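Local atomic coordinates of alpha-catenin-like protein hmp-1 (Caenorhabditis elegans, PDB entry 5XA5), a protein that binds beta-catenin and actin filaments at cell junctions, and is needed for the cell migration and shape changes that enclose and elongate the worm embryo. Residues V25-T37 against R128-D142. Sequence-based numbering, arbitrary orientation. Where two conformers were deposited one is given.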
ATOM      1  N   VAL A  25      -1.455  -6.180  -4.788  1.00 24.39           N
ATOM      2  CA  VAL A  25      -1.810  -5.206  -5.825  1.00 24.33           C
ATOM      3  C   VAL A  25      -1.620  -5.795  -7.218  1.00 24.96           C
ATOM      4  O   VAL A  25      -2.460  -5.620  -8.101  1.00 26.56           O
ATOM      5  CB  VAL A  25      -0.962  -3.928  -5.699  1.00 28.20           C
ATOM      6  CG1 VAL A  25      -1.222  -2.986  -6.866  1.00 29.17           C
ATOM      7  CG2 VAL A  25      -1.262  -3.238  -4.390  1.00 34.93           C
ATOM      8  N   LEU A  26      -0.515  -6.507  -7.414  1.00 23.69           N
ATOM      9  CA  LEU A  26      -0.191  -7.038  -8.734  1.00 24.05           C
ATOM     10  C   LEU A  26      -1.306  -7.958  -9.221  1.00 24.18           C
ATOM     11  O   LEU A  26      -1.753  -7.843 -10.362  1.00 25.15           O
ATOM     12  CB  LEU A  26       1.151  -7.795  -8.714  1.00 23.42           C
ATOM     13  CG  LEU A  26       1.610  -8.341 -10.076  1.00 25.32           C
ATOM     14  CD1 LEU A  26       1.651  -7.219 -11.119  1.00 29.79           C
ATOM     15  CD2 LEU A  26       2.964  -9.022  -9.975  1.00 24.70           C
ATOM     16  N   LYS A  27      -1.779  -8.850  -8.354  1.00 22.63           N
ATOM     17  CA  LYS A  27      -2.820  -9.800  -8.783  1.00 22.95           C
ATOM     18  C   LYS A  27      -4.116  -9.076  -9.082  1.00 27.13           C
ATOM     19  O   LYS A  27      -4.784  -9.381 -10.074  1.00 23.16           O
ATOM     20  CB  LYS A  27      -3.061 -10.867  -7.718  1.00 25.13           C
ATOM     21  CG  LYS A  27      -1.880 -11.836  -7.608  1.00 22.82           C
ATOM     22  CD  LYS A  27      -2.248 -13.118  -6.890  1.00 25.41           C
ATOM     23  CE  LYS A  27      -2.777 -12.848  -5.504  1.00 29.49           C
ATOM     24  NZ  LYS A  27      -1.773 -12.114  -4.681  1.00 31.74           N
ATOM     25  N   GLN A  28      -4.456  -8.100  -8.241  1.00 24.39           N
ATOM     26  CA  GLN A  28      -5.689  -7.340  -8.461  1.00 22.87           C
ATOM     27  C   GLN A  28      -5.650  -6.583  -9.779  1.00 28.76           C
ATOM     28  O   GLN A  28      -6.615  -6.603 -10.538  1.00 27.10           O
ATOM     29  CB  GLN A  28      -5.926  -6.353  -7.311  1.00 25.38           C
ATOM     30  CG  GLN A  28      -6.398  -6.998  -6.024  1.00 28.03           C
ATOM     31  CD  GLN A  28      -6.648  -5.974  -4.930  1.00 36.03           C
ATOM     32  OE1 GLN A  28      -7.713  -5.358  -4.868  1.00 37.64           O
ATOM     33  NE2 GLN A  28      -5.660  -5.784  -4.059  1.00 36.97           N
ATOM     34  N   ILE A  29      -4.552  -5.886 -10.054  1.00 26.85           N
ATOM     35  CA  ILE A  29      -4.490  -5.098 -11.279  0.64 27.40           C
ATOM     36  C   ILE A  29      -4.383  -6.019 -12.495  1.00 27.25           C
ATOM     37  O   ILE A  29      -4.888  -5.687 -13.557  1.00 27.81           O
ATOM     38  CB  ILE A  29      -3.321  -4.057 -11.276  0.64 30.34           C
ATOM     39  CG1 ILE A  29      -1.945  -4.725 -11.290  0.64 27.44           C
ATOM     40  CG2 ILE A  29      -3.442  -3.095 -10.091  0.64 29.29           C
ATOM     41  CD1 ILE A  29      -0.799  -3.730 -11.314  0.64 36.05           C
ATOM     42  N   THR A  30      -3.774  -7.191 -12.333  1.00 23.46           N
ATOM     43  CA  THR A  30      -3.706  -8.121 -13.459  1.00 24.66           C
ATOM     44  C   THR A  30      -5.116  -8.575 -13.826  1.00 25.85           C
ATOM     45  O   THR A  30      -5.459  -8.677 -15.012  1.00 25.62           O
ATOM     46  CB  THR A  30      -2.803  -9.308 -13.117  1.00 24.51           C
ATOM     47  OG1 THR A  30      -1.489  -8.806 -12.850  1.00 24.47           O
ATOM     48  CG2 THR A  30      -2.722 -10.286 -14.259  1.00 26.40           C
ATOM     49  N   GLN A  31      -5.942  -8.816 -12.814  1.00 23.39           N
ATOM     50  CA  GLN A  31      -7.347  -9.164 -13.056  1.00 25.73           C
ATOM     51  C   GLN A  31      -8.066  -8.034 -13.765  1.00 29.99           C
ATOM     52  O   GLN A  31      -8.761  -8.245 -14.757  1.00 29.23           O
ATOM     53  CB  GLN A  31      -8.077  -9.465 -11.751  1.00 28.94           C
ATOM     54  CG  GLN A  31      -7.670 -10.735 -11.041  1.00 26.16           C
ATOM     55  CD  GLN A  31      -8.218 -10.788  -9.631  1.00 36.57           C
ATOM     56  OE1 GLN A  31      -9.368 -10.417  -9.390  1.00 41.63           O
ATOM     57  NE2 GLN A  31      -7.407 -11.265  -8.690  1.00 30.93           N
ATOM     58  N   LEU A  32      -7.903  -6.831 -13.230  1.00 26.86           N
ATOM     59  CA  LEU A  32      -8.604  -5.664 -13.769  1.00 29.48           C
ATOM     60  C   LEU A  32      -8.317  -5.502 -15.258  1.00 27.80           C
ATOM     61  O   LEU A  32      -9.240  -5.462 -16.081  1.00 37.67           O
ATOM     62  CB  LEU A  32      -8.207  -4.401 -12.999  1.00 29.49           C
ATOM     63  CG  LEU A  32      -8.684  -4.383 -11.543  1.00 30.01           C
ATOM     64  CD1 LEU A  32      -7.953  -3.314 -10.725  1.00 31.85           C
ATOM     65  CD2 LEU A  32     -10.225  -4.182 -11.476  1.00 31.39           C
ATOM     66  N   ILE A  33      -7.036  -5.459 -15.603  1.00 29.44           N
ATOM     67  CA  ILE A  33      -6.603  -5.159 -16.959  1.00 31.22           C
ATOM     68  C   ILE A  33      -6.866  -6.299 -17.925  1.00 32.79           C
ATOM     69  O   ILE A  33      -7.403  -6.091 -19.013  1.00 34.89           O
ATOM     70  CB  ILE A  33      -5.111  -4.803 -16.985  1.00 31.41           C
ATOM     71  CG1 ILE A  33      -4.864  -3.524 -16.179  1.00 44.91           C
ATOM     72  CG2 ILE A  33      -4.620  -4.640 -18.418  1.00 34.19           C
ATOM     73  CD1 ILE A  33      -5.880  -2.430 -16.439  1.00 51.57           C
ATOM     74  N   ASN A  34      -6.499  -7.516 -17.538  1.00 26.92           N
ATOM     75  CA  ASN A  34      -6.709  -8.649 -18.434  1.00 26.32           C
ATOM     76  C   ASN A  34      -8.170  -8.915 -18.760  1.00 27.68           C
ATOM     77  O   ASN A  34      -8.513  -9.187 -19.915  1.00 31.40           O
ATOM     78  CB  ASN A  34      -6.103  -9.915 -17.830  1.00 26.25           C
ATOM     79  CG  ASN A  34      -4.597  -9.936 -17.923  1.00 32.85           C
ATOM     80  OD1 ASN A  34      -3.977  -9.028 -18.488  1.00 32.39           O
ATOM     81  ND2 ASN A  34      -3.996 -10.991 -17.393  1.00 29.84           N
ATOM     82  N   GLU A  35      -9.038  -8.856 -17.756  1.00 27.86           N
ATOM     83  CA  GLU A  35     -10.426  -9.243 -17.998  1.00 26.35           C
ATOM     84  C   GLU A  35     -11.104  -8.270 -18.947  1.00 32.57           C
ATOM     85  O   GLU A  35     -11.798  -8.696 -19.863  1.00 35.06           O
ATOM     86  CB  GLU A  35     -11.220  -9.332 -16.695  1.00 28.67           C
ATOM     87  CG  GLU A  35     -10.887 -10.554 -15.848  1.00 31.23           C
ATOM     88  CD  GLU A  35     -11.648 -10.576 -14.539  1.00 38.35           C
ATOM     89  OE1 GLU A  35     -12.835 -10.207 -14.546  1.00 43.50           O
ATOM     90  OE2 GLU A  35     -11.060 -10.965 -13.504  1.00 39.22           O
ATOM     91  N   VAL A  36     -10.887  -6.975 -18.750  1.00 29.59           N
ATOM     92  CA  VAL A  36     -11.652  -5.984 -19.506  1.00 35.25           C
ATOM     93  C   VAL A  36     -11.105  -5.809 -20.923  1.00 44.24           C
ATOM     94  O   VAL A  36     -11.804  -5.317 -21.808  1.00 38.44           O
ATOM     95  CB  VAL A  36     -11.682  -4.625 -18.770  1.00 32.73           C
ATOM     96  CG1 VAL A  36     -10.338  -3.917 -18.867  1.00 37.92           C
ATOM     97  CG2 VAL A  36     -12.823  -3.740 -19.311  1.00 39.54           C
ATOM     98  N   THR A  37      -9.864  -6.231 -21.150  1.00 39.76           N
ATOM     99  CA  THR A  37      -9.275  -6.133 -22.484  1.00 41.32           C
ATOM    100  C   THR A  37      -9.310  -7.457 -23.248  1.00 48.39           C
ATOM    101  O   THR A  37      -8.773  -7.552 -24.353  1.00 50.23           O
ATOM    102  CB  THR A  37      -7.806  -5.652 -22.428  1.00 45.27           C
ATOM    103  OG1 THR A  37      -7.003  -6.632 -21.766  1.00 42.72           O
ATOM    104  CG2 THR A  37      -7.692  -4.323 -21.701  1.00 42.21           C
ATOM    105  N   ARG A 128     -12.234  -0.016 -19.866  1.00 33.23           N
ATOM    106  CA  ARG A 128     -10.774  -0.052 -19.782  1.00 32.92           C
ATOM    107  C   ARG A 128     -10.238   1.158 -19.026  1.00 35.20           C
ATOM    108  O   ARG A 128      -9.394   1.034 -18.145  1.00 40.65           O
ATOM    109  CB  ARG A 128     -10.147  -0.109 -21.172  1.00 43.76           C
ATOM    110  CG  ARG A 128      -8.632   0.011 -21.166  1.00 44.21           C
ATOM    111  CD  ARG A 128      -8.072  -0.174 -22.560  1.00 64.82           C
ATOM    112  NE  ARG A 128      -6.653   0.156 -22.635  1.00 82.90           N
ATOM    113  CZ  ARG A 128      -5.879  -0.139 -23.675  1.00 94.56           C
ATOM    114  NH1 ARG A 128      -6.390  -0.779 -24.716  1.00 98.79           N
ATOM    115  NH2 ARG A 128      -4.595   0.194 -23.669  1.00 96.57           N
ATOM    116  N   ASN A 129     -10.737   2.334 -19.376  1.00 34.84           N
ATOM    117  CA  ASN A 129     -10.298   3.555 -18.716  1.00 37.48           C
ATOM    118  C   ASN A 129     -10.618   3.568 -17.231  1.00 36.19           C
ATOM    119  O   ASN A 129      -9.784   3.986 -16.425  1.00 39.24           O
ATOM    120  CB  ASN A 129     -10.922   4.768 -19.390  1.00 44.87           C
ATOM    121  CG  ASN A 129     -10.324   5.046 -20.745  1.00 49.41           C
ATOM    122  OD1 ASN A 129      -9.240   4.564 -21.067  1.00 45.91           O
ATOM    123  ND2 ASN A 129     -11.032   5.822 -21.554  1.00 41.88           N
ATOM    124  N   LEU A 130     -11.809   3.091 -16.869  1.00 36.23           N
ATOM    125  CA  LEU A 130     -12.234   3.080 -15.467  1.00 32.01           C
ATOM    126  C   LEU A 130     -11.414   2.102 -14.639  1.00 34.65           C
ATOM    127  O   LEU A 130     -10.945   2.444 -13.556  1.00 33.79           O
ATOM    128  CB  LEU A 130     -13.722   2.727 -15.333  1.00 35.71           C
ATOM    129  CG  LEU A 130     -14.235   2.407 -13.914  1.00 33.94           C
ATOM    130  CD1 LEU A 130     -14.014   3.564 -12.931  1.00 36.16           C
ATOM    131  CD2 LEU A 130     -15.707   2.001 -13.943  1.00 34.54           C
ATOM    132  N   LEU A 131     -11.250   0.885 -15.140  1.00 33.00           N
ATOM    133  CA  LEU A 131     -10.533  -0.130 -14.366  1.00 34.04           C
ATOM    134  C   LEU A 131      -9.032   0.173 -14.323  1.00 33.47           C
ATOM    135  O   LEU A 131      -8.332  -0.233 -13.389  1.00 31.38           O
ATOM    136  CB  LEU A 131     -10.800  -1.535 -14.934  1.00 32.71           C
ATOM    137  CG  LEU A 131     -12.269  -1.990 -14.849  1.00 31.08           C
ATOM    138  CD1 LEU A 131     -12.402  -3.448 -15.245  1.00 29.84           C
ATOM    139  CD2 LEU A 131     -12.843  -1.773 -13.448  1.00 31.39           C
ATOM    140  N   THR A 132      -8.543   0.911 -15.314  1.00 32.93           N
ATOM    141  CA  THR A 132      -7.157   1.381 -15.301  1.00 31.51           C
ATOM    142  C   THR A 132      -6.974   2.451 -14.224  1.00 29.72           C
ATOM    143  O   THR A 132      -5.930   2.521 -13.552  1.00 33.54           O
ATOM    144  CB  THR A 132      -6.752   1.939 -16.674  1.00 35.91           C
ATOM    145  OG1 THR A 132      -6.666   0.862 -17.613  1.00 38.71           O
ATOM    146  CG2 THR A 132      -5.403   2.636 -16.596  1.00 43.46           C
ATOM    147  N   ALA A 133      -7.988   3.300 -14.060  1.00 33.80           N
ATOM    148  CA  ALA A 133      -7.945   4.331 -13.022  1.00 31.74           C
ATOM    149  C   ALA A 133      -8.028   3.690 -11.639  1.00 34.27           C
ATOM    150  O   ALA A 133      -7.417   4.171 -10.683  1.00 36.52           O
ATOM    151  CB  ALA A 133      -9.064   5.341 -13.216  1.00 38.64           C
ATOM    152  N   VAL A 134      -8.772   2.593 -11.536  1.00 33.12           N
ATOM    153  CA  VAL A 134      -8.818   1.834 -10.290  1.00 28.40           C
ATOM    154  C   VAL A 134      -7.444   1.244  -9.999  1.00 31.65           C
ATOM    155  O   VAL A 134      -6.962   1.321  -8.872  1.00 32.10           O
ATOM    156  CB  VAL A 134      -9.886   0.713 -10.346  1.00 30.78           C
ATOM    157  CG1 VAL A 134      -9.767  -0.199  -9.139  1.00 28.46           C
ATOM    158  CG2 VAL A 134     -11.264   1.345 -10.431  1.00 29.86           C
ATOM    159  N   ALA A 135      -6.807   0.692 -11.028  1.00 28.87           N
ATOM    160  CA  ALA A 135      -5.479   0.100 -10.869  1.00 29.39           C
ATOM    161  C   ALA A 135      -4.445   1.144 -10.437  1.00 30.64           C
ATOM    162  O   ALA A 135      -3.617   0.870  -9.561  1.00 31.57           O
ATOM    163  CB  ALA A 135      -5.043  -0.578 -12.163  1.00 30.72           C
ATOM    164  N   LYS A 136      -4.496   2.334 -11.039  1.00 30.88           N
ATOM    165  CA  LYS A 136      -3.557   3.398 -10.674  1.00 35.17           C
ATOM    166  C   LYS A 136      -3.777   3.837  -9.231  1.00 37.35           C
ATOM    167  O   LYS A 136      -2.815   4.141  -8.516  1.00 35.83           O
ATOM    168  CB  LYS A 136      -3.679   4.591 -11.632  1.00 37.99           C
ATOM    169  CG  LYS A 136      -2.919   4.381 -12.932  1.00 37.06           C
ATOM    170  CD  LYS A 136      -3.171   5.477 -13.953  1.00 50.59           C
ATOM    171  CE  LYS A 136      -2.429   5.173 -15.245  1.00 56.05           C
ATOM    172  NZ  LYS A 136      -2.677   6.196 -16.296  1.00 61.83           N
ATOM    173  N   PHE A 137      -5.033   3.844  -8.789  1.00 33.97           N
ATOM    174  CA  PHE A 137      -5.334   4.186  -7.402  1.00 33.63           C
ATOM    175  C   PHE A 137      -4.714   3.172  -6.445  1.00 32.56           C
ATOM    176  O   PHE A 137      -4.154   3.544  -5.421  1.00 32.38           O
ATOM    177  CB  PHE A 137      -6.847   4.275  -7.143  1.00 34.08           C
ATOM    178  CG  PHE A 137      -7.182   4.583  -5.705  1.00 32.23           C
ATOM    179  CD1 PHE A 137      -7.170   5.887  -5.255  1.00 32.72           C
ATOM    180  CD2 PHE A 137      -7.511   3.579  -4.806  1.00 40.15           C
ATOM    181  CE1 PHE A 137      -7.463   6.190  -3.938  1.00 36.85           C
ATOM    182  CE2 PHE A 137      -7.814   3.882  -3.479  1.00 36.93           C
ATOM    183  CZ  PHE A 137      -7.782   5.189  -3.052  1.00 34.72           C
ATOM    184  N   LEU A 138      -4.814   1.893  -6.780  1.00 29.25           N
ATOM    185  CA  LEU A 138      -4.269   0.863  -5.913  1.00 24.44           C
ATOM    186  C   LEU A 138      -2.755   0.956  -5.843  1.00 28.65           C
ATOM    187  O   LEU A 138      -2.178   0.683  -4.797  1.00 28.83           O
ATOM    188  CB  LEU A 138      -4.678  -0.535  -6.379  1.00 28.14           C
ATOM    189  CG  LEU A 138      -6.183  -0.813  -6.348  1.00 30.65           C
ATOM    190  CD1 LEU A 138      -6.454  -2.198  -6.873  1.00 29.65           C
ATOM    191  CD2 LEU A 138      -6.698  -0.679  -4.929  1.00 31.31           C
ATOM    192  N   ILE A 139      -2.122   1.326  -6.957  1.00 29.21           N
ATOM    193  CA  ILE A 139      -0.660   1.408  -7.007  1.00 27.06           C
ATOM    194  C   ILE A 139      -0.195   2.557  -6.128  1.00 29.74           C
ATOM    195  O   ILE A 139       0.769   2.434  -5.361  1.00 29.92           O
ATOM    196  CB  ILE A 139      -0.149   1.606  -8.446  1.00 29.74           C
ATOM    197  CG1 ILE A 139      -0.227   0.288  -9.218  1.00 33.94           C
ATOM    198  CG2 ILE A 139       1.293   2.080  -8.451  1.00 40.14           C
ATOM    199  CD1 ILE A 139      -0.001   0.445 -10.708  1.00 32.69           C
ATOM    200  N   LEU A 140      -0.899   3.674  -6.239  1.00 30.43           N
ATOM    201  CA  LEU A 140      -0.616   4.819  -5.388  1.00 31.24           C
ATOM    202  C   LEU A 140      -0.893   4.478  -3.922  1.00 32.58           C
ATOM    203  O   LEU A 140      -0.124   4.851  -3.028  1.00 33.41           O
ATOM    204  CB  LEU A 140      -1.450   6.026  -5.833  1.00 30.88           C
ATOM    205  CG  LEU A 140      -1.300   7.246  -4.938  1.00 38.01           C
ATOM    206  CD1 LEU A 140       0.153   7.702  -4.945  1.00 41.39           C
ATOM    207  CD2 LEU A 140      -2.229   8.350  -5.420  1.00 44.17           C
ATOM    208  N   ALA A 141      -1.978   3.747  -3.669  1.00 29.91           N
ATOM    209  CA  ALA A 141      -2.321   3.345  -2.306  1.00 28.81           C
ATOM    210  C   ALA A 141      -1.208   2.525  -1.666  1.00 29.16           C
ATOM    211  O   ALA A 141      -0.909   2.697  -0.487  1.00 30.07           O
ATOM    212  CB  ALA A 141      -3.628   2.556  -2.281  1.00 30.14           C
ATOM    213  N   ASP A 142      -0.604   1.633  -2.443  1.00 25.56           N
ATOM    214  CA  ASP A 142       0.487   0.820  -1.912  1.00 23.86           C
ATOM    215  C   ASP A 142       1.672   1.721  -1.568  1.00 26.44           C
ATOM    216  O   ASP A 142       2.342   1.507  -0.554  1.00 27.98           O
ATOM    217  CB  ASP A 142       0.900  -0.265  -2.902  1.00 24.44           C
ATOM    218  CG  ASP A 142       1.925  -1.221  -2.314  1.00 28.95           C
ATOM    219  OD1 ASP A 142       1.553  -1.938  -1.367  1.00 28.15           O
ATOM    220  OD2 ASP A 142       3.074  -1.267  -2.817  1.00 28.87           O
TER
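Leu32 and Leu131 face each other with the same first torsion: each CG stands anti to its own carbonyl carbon (chi1 -67° and -64°), with CD1 carried on outward, anti to CA, toward the facing helix. Leu32 is a knob in a hole formed by Leu131, Val134, Ala135 and Leu138. Its CD1 branch goes in, 3.9 Å from Val134 CG1, while CD2 meets Leu131 CD2 where the two leucines cross obliquely. Leu131 replies with CD1, 3.8 Å from Val36 CB. One turn before the knob, Ile29 lies over Ala135, which also walls the hole; here the backbones come nearest, CA to CA 5.3 Å. Ile33 covers the flank, its CD1 3.6 Å from Thr132 OG1, a hydroxyl already donating to Arg128 O from above the carbonyl plane. At the Val25 end of the pair, Val25 CG1 crosses Ile139 CG1 at about a right angle and CG2 lies 4.0 Å from Asp142 CB, while the Asp142 carboxylate turns to a salt bridge with Arg193. No hydrogen bond joins the two helices. With axes 9.1 Å apart and antiparallel at 170°, the pairing rests mainly on apolar side chains. A chain of another protein packs against Val25 and Val134 and is gripped by Gln31 and Glu35. Helix 23-36 thus lies along the long helix 117-165, an antiparallel pairing characteristic of the helical bundles of the vinculin/alpha-catenin family, here in the N-terminal part of HMP-1.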